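PDB 4I3F: serine hydrolase CCSP0084 from Cycloclasticus sp. P1, which probably hydrolyses esters and the carbon-carbon bond of meta-cleavage products as a serine hydrolase of the alpha/beta hydrolase fold. Local coordinates for residues L48-S53 with T119-N124; A145-P150 with H241-T246. All coordinates share one frame; numbering follows the deposited sequence.

Contact 1: L48-S53 with T119-N124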
loop_
_atom_site.group_PDB
_atom_site.type_symbol
_atom_site.label_atom_id
_atom_site.label_comp_id
_atom_site.label_asym_id
_atom_site.label_seq_id
_atom_site.Cartn_x
_atom_site.Cartn_y
_atom_site.Cartn_z
ATOM N N LEU A 48 2.764 9.693 5.288
ATOM C CA LEU A 48 2.423 8.362 5.789
ATOM C C LEU A 48 2.395 7.437 4.580
ATOM O O LEU A 48 1.663 7.694 3.625
ATOM C CB LEU A 48 1.042 8.390 6.456
ATOM C CG LEU A 48 0.460 7.049 6.935
ATOM C CD1 LEU A 48 1.335 6.439 8.020
ATOM C CD2 LEU A 48 -0.966 7.214 7.441
ATOM N N LEU A 49 3.198 6.374 4.608
ATOM C CA LEU A 49 3.286 5.462 3.466
ATOM C C LEU A 49 2.666 4.120 3.821
ATOM O O LEU A 49 3.063 3.485 4.806
ATOM C CB LEU A 49 4.746 5.265 3.027
ATOM C CG LEU A 49 5.423 6.534 2.495
ATOM C CD1 LEU A 49 6.310 7.145 3.567
ATOM C CD2 LEU A 49 6.213 6.264 1.227
ATOM N N LEU A 50 1.703 3.687 3.014
ATOM C CA LEU A 50 0.951 2.462 3.302
ATOM C C LEU A 50 1.229 1.407 2.239
ATOM O O LEU A 50 0.939 1.606 1.050
ATOM C CB LEU A 50 -0.554 2.767 3.394
ATOM C CG LEU A 50 -0.974 3.803 4.441
ATOM C CD1 LEU A 50 -2.494 3.969 4.480
ATOM C CD2 LEU A 50 -0.449 3.409 5.816
ATOM N N HIS A 51 1.794 0.281 2.674
ATOM C CA HIS A 51 2.245 -0.784 1.777
ATOM C C HIS A 51 1.110 -1.633 1.176
ATOM O O HIS A 51 -0.059 -1.448 1.522
ATOM C CB HIS A 51 3.232 -1.677 2.524
ATOM C CG HIS A 51 2.607 -2.509 3.599
ATOM N ND1 HIS A 51 2.852 -2.307 4.942
ATOM C CD2 HIS A 51 1.774 -3.574 3.527
ATOM C CE1 HIS A 51 2.183 -3.204 5.646
ATOM N NE2 HIS A 51 1.519 -3.980 4.813
ATOM N N GLY A 52 1.465 -2.544 0.267
ATOM C CA GLY A 52 0.494 -3.378 -0.429
ATOM C C GLY A 52 0.200 -4.707 0.242
ATOM O O GLY A 52 0.515 -4.896 1.417
ATOM N N SER A 53 -0.399 -5.640 -0.493
ATOM C CA SER A 53 -0.853 -6.882 0.123
ATOM C C SER A 53 -0.293 -8.156 -0.513
ATOM O O SER A 53 -0.989 -9.173 -0.592
ATOM C CB SER A 53 -2.387 -6.934 0.139
ATOM O OG SER A 53 -2.923 -6.705 -1.162
ATOM N N THR A 119 -1.295 14.992 7.516
ATOM C CA THR A 119 -0.167 14.346 6.845
ATOM C C THR A 119 -0.417 14.163 5.346
ATOM O O THR A 119 -1.568 14.029 4.915
ATOM C CB THR A 119 0.145 12.974 7.500
ATOM O OG1 THR A 119 1.360 12.439 6.962
ATOM C CG2 THR A 119 -0.989 11.980 7.253
ATOM N N HIS A 120 0.650 14.179 4.547
ATOM C CA HIS A 120 0.558 13.657 3.187
ATOM C C HIS A 120 0.468 12.142 3.290
ATOM O O HIS A 120 0.819 11.566 4.322
ATOM C CB HIS A 120 1.793 14.021 2.355
ATOM C CG HIS A 120 1.938 15.484 2.043
ATOM N ND1 HIS A 120 0.909 16.259 1.548
ATOM C CD2 HIS A 120 3.022 16.295 2.107
ATOM C CE1 HIS A 120 1.348 17.490 1.344
ATOM N NE2 HIS A 120 2.627 17.538 1.674
ATOM N N ILE A 121 0.029 11.481 2.224
ATOM C CA ILE A 121 -0.149 10.033 2.272
ATOM C C ILE A 121 0.146 9.381 0.922
ATOM O O ILE A 121 -0.153 9.950 -0.137
ATOM C CB ILE A 121 -1.570 9.669 2.824
ATOM C CG1 ILE A 121 -1.757 8.154 2.959
ATOM C CG2 ILE A 121 -2.684 10.341 1.993
ATOM C CD1 ILE A 121 -2.984 7.768 3.797
ATOM N N VAL A 122 0.784 8.212 0.974
ATOM C CA VAL A 122 1.078 7.413 -0.216
ATOM C C VAL A 122 0.547 6.017 0.048
ATOM O O VAL A 122 0.771 5.466 1.129
ATOM C CB VAL A 122 2.592 7.298 -0.475
ATOM C CG1 VAL A 122 2.864 6.473 -1.743
ATOM C CG2 VAL A 122 3.223 8.678 -0.629
ATOM N N GLY A 123 -0.162 5.442 -0.918
ATOM C CA GLY A 123 -0.671 4.093 -0.737
ATOM C C GLY A 123 -0.546 3.192 -1.947
ATOM O O GLY A 123 -0.935 3.568 -3.066
ATOM N N ASN A 124 -0.006 1.995 -1.717
ATOM C CA ASN A 124 0.135 0.971 -2.744
ATOM C C ASN A 124 -0.981 -0.049 -2.636
ATOM O O ASN A 124 -1.188 -0.616 -1.573
ATOM C CB ASN A 124 1.486 0.254 -2.581
ATOM C CG ASN A 124 1.572 -1.065 -3.366
ATOM O OD1 ASN A 124 0.811 -1.311 -4.305
ATOM N ND2 ASN A 124 2.523 -1.917 -2.981
#
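The backbones of Leu-48 and Leu-50 pair with strand 119-124 through four hydrogen bonds, the two strands running parallel at 11°. Leu-48 N gives to His-120 O, Val-122 N to Leu-48 O at 2.8 Å, Leu-50 N to Val-122 O, and Asn-124 N to Leu-50 O at 2.9 Å. At the first rung the carbonyl of His-120 is gripped twice: Leu-48 N reaches it tilted out of the carbonyl plane, while the hydroxyl of Thr-119 donates in that plane to a lone pair, OG1 to His-120 O being 2.8 Å.

On one face of the sheet Leu-50 crosses Ile-121 obliquely, its CD1 meeting CD1 of Ile-121 at 3.9 Å. Ile-121 carries CG1 anti to the backbone N (chi1 -177°), which lays this branch 3.5 Å from Leu-48 O. On the other face Leu-49 and Val-122 run side by side, CD2 of Leu-49 lying 4.1 Å from CB of Val-122. Beyond the ladder, the amide of Asn-124 lies against the backbone of Gly-52, its ND2 3.6 Å from CA of Gly-52.

Outside these segments, Asn-62 OD1 accepts from both Asn-124 ND2 and Gly-52 N, holding the amide beside the loop. Trp-63 packs on Leu-49 and Val-122, whereas Gln-107 of helix 96-113 touches Leu-48 and Leu-50. The pairing belongs to the parallel centre of an alpha/beta hydrolase sheet, where the strand's last two residues, Gly-123 and Asn-124, open a GxSxG sequence consistent with the nucleophile elbow.

Contact 2: A145-P150 with H241-T246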
loop_
_atom_site.group_PDB
_atom_site.type_symbol
_atom_site.label_atom_id
_atom_site.label_comp_id
_atom_site.label_asym_id
_atom_site.label_seq_id
_atom_site.Cartn_x
_atom_site.Cartn_y
_atom_site.Cartn_z
ATOM N N ALA A 145 -2.360 13.325 -1.532
ATOM C CA ALA A 145 -2.323 11.866 -1.618
ATOM C C ALA A 145 -1.699 11.384 -2.920
ATOM O O ALA A 145 -1.972 11.929 -3.995
ATOM C CB ALA A 145 -3.726 11.281 -1.460
ATOM N N VAL A 146 -0.864 10.356 -2.815
ATOM C CA VAL A 146 -0.356 9.642 -3.982
ATOM C C VAL A 146 -0.817 8.199 -3.892
ATOM O O VAL A 146 -0.587 7.534 -2.879
ATOM C CB VAL A 146 1.178 9.676 -4.039
ATOM C CG1 VAL A 146 1.693 8.717 -5.135
ATOM C CG2 VAL A 146 1.666 11.091 -4.310
ATOM N N LEU A 147 -1.478 7.714 -4.942
ATOM C CA LEU A 147 -1.844 6.301 -5.017
ATOM C C LEU A 147 -0.933 5.609 -6.025
ATOM O O LEU A 147 -0.455 6.237 -6.983
ATOM C CB LEU A 147 -3.307 6.131 -5.437
ATOM C CG LEU A 147 -4.344 6.893 -4.607
ATOM C CD1 LEU A 147 -5.770 6.610 -5.118
ATOM C CD2 LEU A 147 -4.208 6.572 -3.109
ATOM N N MET A 148 -0.675 4.324 -5.796
ATOM C CA MET A 148 0.160 3.533 -6.692
ATOM C C MET A 148 -0.532 2.200 -6.893
ATOM O O MET A 148 -0.567 1.365 -5.982
ATOM C CB MET A 148 1.548 3.308 -6.090
ATOM C CG MET A 148 2.578 2.841 -7.098
ATOM S SD MET A 148 3.995 2.030 -6.305
ATOM C CE MET A 148 3.268 0.465 -5.830
ATOM N N GLY A 149 -1.105 2.011 -8.076
ATOM C CA GLY A 149 -1.854 0.799 -8.386
ATOM C C GLY A 149 -2.881 0.463 -7.329
ATOM O O GLY A 149 -2.906 -0.657 -6.820
ATOM N N PRO A 150 -3.750 1.425 -6.996
ATOM C CA PRO A 150 -4.654 1.245 -5.865
ATOM C C PRO A 150 -5.846 0.329 -6.152
ATOM O O PRO A 150 -6.340 0.279 -7.278
ATOM C CB PRO A 150 -5.164 2.673 -5.615
ATOM C CG PRO A 150 -5.204 3.281 -6.981
ATOM C CD PRO A 150 -3.978 2.709 -7.691
ATOM N N HIS A 241 -9.178 16.091 -1.842
ATOM C CA HIS A 241 -7.729 16.220 -1.728
ATOM C C HIS A 241 -7.020 16.290 -3.073
ATOM O O HIS A 241 -7.408 15.604 -4.022
ATOM C CB HIS A 241 -7.179 15.044 -0.921
ATOM C CG HIS A 241 -7.814 14.900 0.426
ATOM N ND1 HIS A 241 -9.044 14.306 0.605
ATOM C CD2 HIS A 241 -7.393 15.282 1.655
ATOM C CE1 HIS A 241 -9.360 14.335 1.888
ATOM N NE2 HIS A 241 -8.373 14.917 2.548
ATOM N N GLN A 242 -5.986 17.127 -3.154
ATOM C CA GLN A 242 -5.093 17.093 -4.313
ATOM C C GLN A 242 -4.425 15.727 -4.352
ATOM O O GLN A 242 -3.873 15.261 -3.342
ATOM C CB GLN A 242 -4.034 18.193 -4.212
ATOM C CG GLN A 242 -4.609 19.600 -4.060
ATOM C CD GLN A 242 -5.349 20.066 -5.297
ATOM O OE1 GLN A 242 -4.975 19.729 -6.416
ATOM N NE2 GLN A 242 -6.408 20.843 -5.101
ATOM N N MET A 243 -4.485 15.069 -5.506
ATOM C CA MET A 243 -4.085 13.672 -5.583
ATOM C C MET A 243 -3.296 13.380 -6.844
ATOM O O MET A 243 -3.517 14.005 -7.887
ATOM C CB MET A 243 -5.337 12.777 -5.538
ATOM C CG MET A 243 -5.059 11.280 -5.523
ATOM S SD MET A 243 -6.609 10.355 -5.581
ATOM C CE MET A 243 -7.267 10.633 -3.941
ATOM N N LEU A 244 -2.354 12.447 -6.731
ATOM C CA LEU A 244 -1.680 11.878 -7.891
ATOM C C LEU A 244 -1.890 10.371 -7.886
ATOM O O LEU A 244 -1.489 9.680 -6.938
ATOM C CB LEU A 244 -0.182 12.192 -7.864
ATOM C CG LEU A 244 0.649 11.559 -8.985
ATOM C CD1 LEU A 244 0.183 12.013 -10.361
ATOM C CD2 LEU A 244 2.125 11.874 -8.784
ATOM N N VAL A 245 -2.546 9.861 -8.927
ATOM C CA VAL A 245 -2.719 8.417 -9.077
ATOM C C VAL A 245 -1.658 7.921 -10.047
ATOM O O VAL A 245 -1.608 8.368 -11.194
ATOM C CB VAL A 245 -4.109 8.084 -9.627
ATOM C CG1 VAL A 245 -4.264 6.570 -9.841
ATOM C CG2 VAL A 245 -5.200 8.630 -8.686
ATOM N N THR A 246 -0.801 7.010 -9.588
ATOM C CA THR A 246 0.208 6.417 -10.460
ATOM C C THR A 246 -0.143 4.965 -10.702
ATOM O O THR A 246 -0.728 4.312 -9.843
ATOM C CB THR A 246 1.626 6.525 -9.883
ATOM O OG1 THR A 246 1.740 5.738 -8.687
ATOM C CG2 THR A 246 1.951 7.987 -9.561
#
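Leu-147 and Met-243 meet across two neighbouring parallel strands of the alpha/beta hydrolase sheet, on the face covered by helices 126-137 and 257-265. CD1 of Leu-147 is the point of contact: it lies 3.9 Å from SD of Met-243 and 4.1 Å from CG2 of Val-245, and the leucine crosses both side chains at a slant. Met-243 leaves its strand extended and bends only at its last torsion (chi3 -72°), after CG has passed 3.5 Å from Ala-145 O. Leu-135 of helix 126-137 closes over Ala-145 and Met-243, while Ala-259 and Ile-263 of helix 257-265 pack on Val-245.

On the other face Val-146 and Leu-244 point the same way, side by side, with CG2 of the valine 4.2 Å from CB of the leucine. Farther along, Met-148 crosses Thr-246, bringing its CG to 3.4 Å from the threonine OG1. Helix 286-298 shields this side, with Phe-289 against Met-148 and Leu-292 against Leu-244.

Backbone bonds alternate between the strands, from Ala-145 N to Gln-242 O at one end to Gly-149 N with Thr-246 O at the other. The last comes where the chain turns at Gly-149, whose positive phi favours glycine. Replacing Thr-246 by a valine would probably cost Leu-147 O one of its two donors and put a methyl group against the backbone of Met-148 in place of the hydroxyl.

Set between its own backbone N and carbonyl carbon (chi1 66°), OG1 of Thr-246 reaches Leu-147 O at 2.8 Å, in the carbonyl plane and on a lone pair; Thr-246 N, as a rung of the ladder, comes to the same oxygen tilted 34° from that plane.

How the contacts relate
Contact 1 and contact 2 belong to one sheet, their centres about 10 Å apart, separated by the pairing of strands 119-124 and 142-148, which joins them. Probable hydrogen bonds run from Val-146 N to Ile-121 O and from Met-148 N to Gly-123 O, both at 2.8 Å. On one face CG2 of Ile-121 packs 3.7 Å from CB of Ala-145; at the C-terminal ends of the strands, Met-148 CE reaches 3.4 Å from Asn-124 CG. Segment 119-124 runs into the probable nucleophile elbow, whose first residue is Gly-123; the side chain of Leu-147 comes close to it but makes no contact. The bound sodium ion is remote, about 12 Å from the side chain of Thr-119.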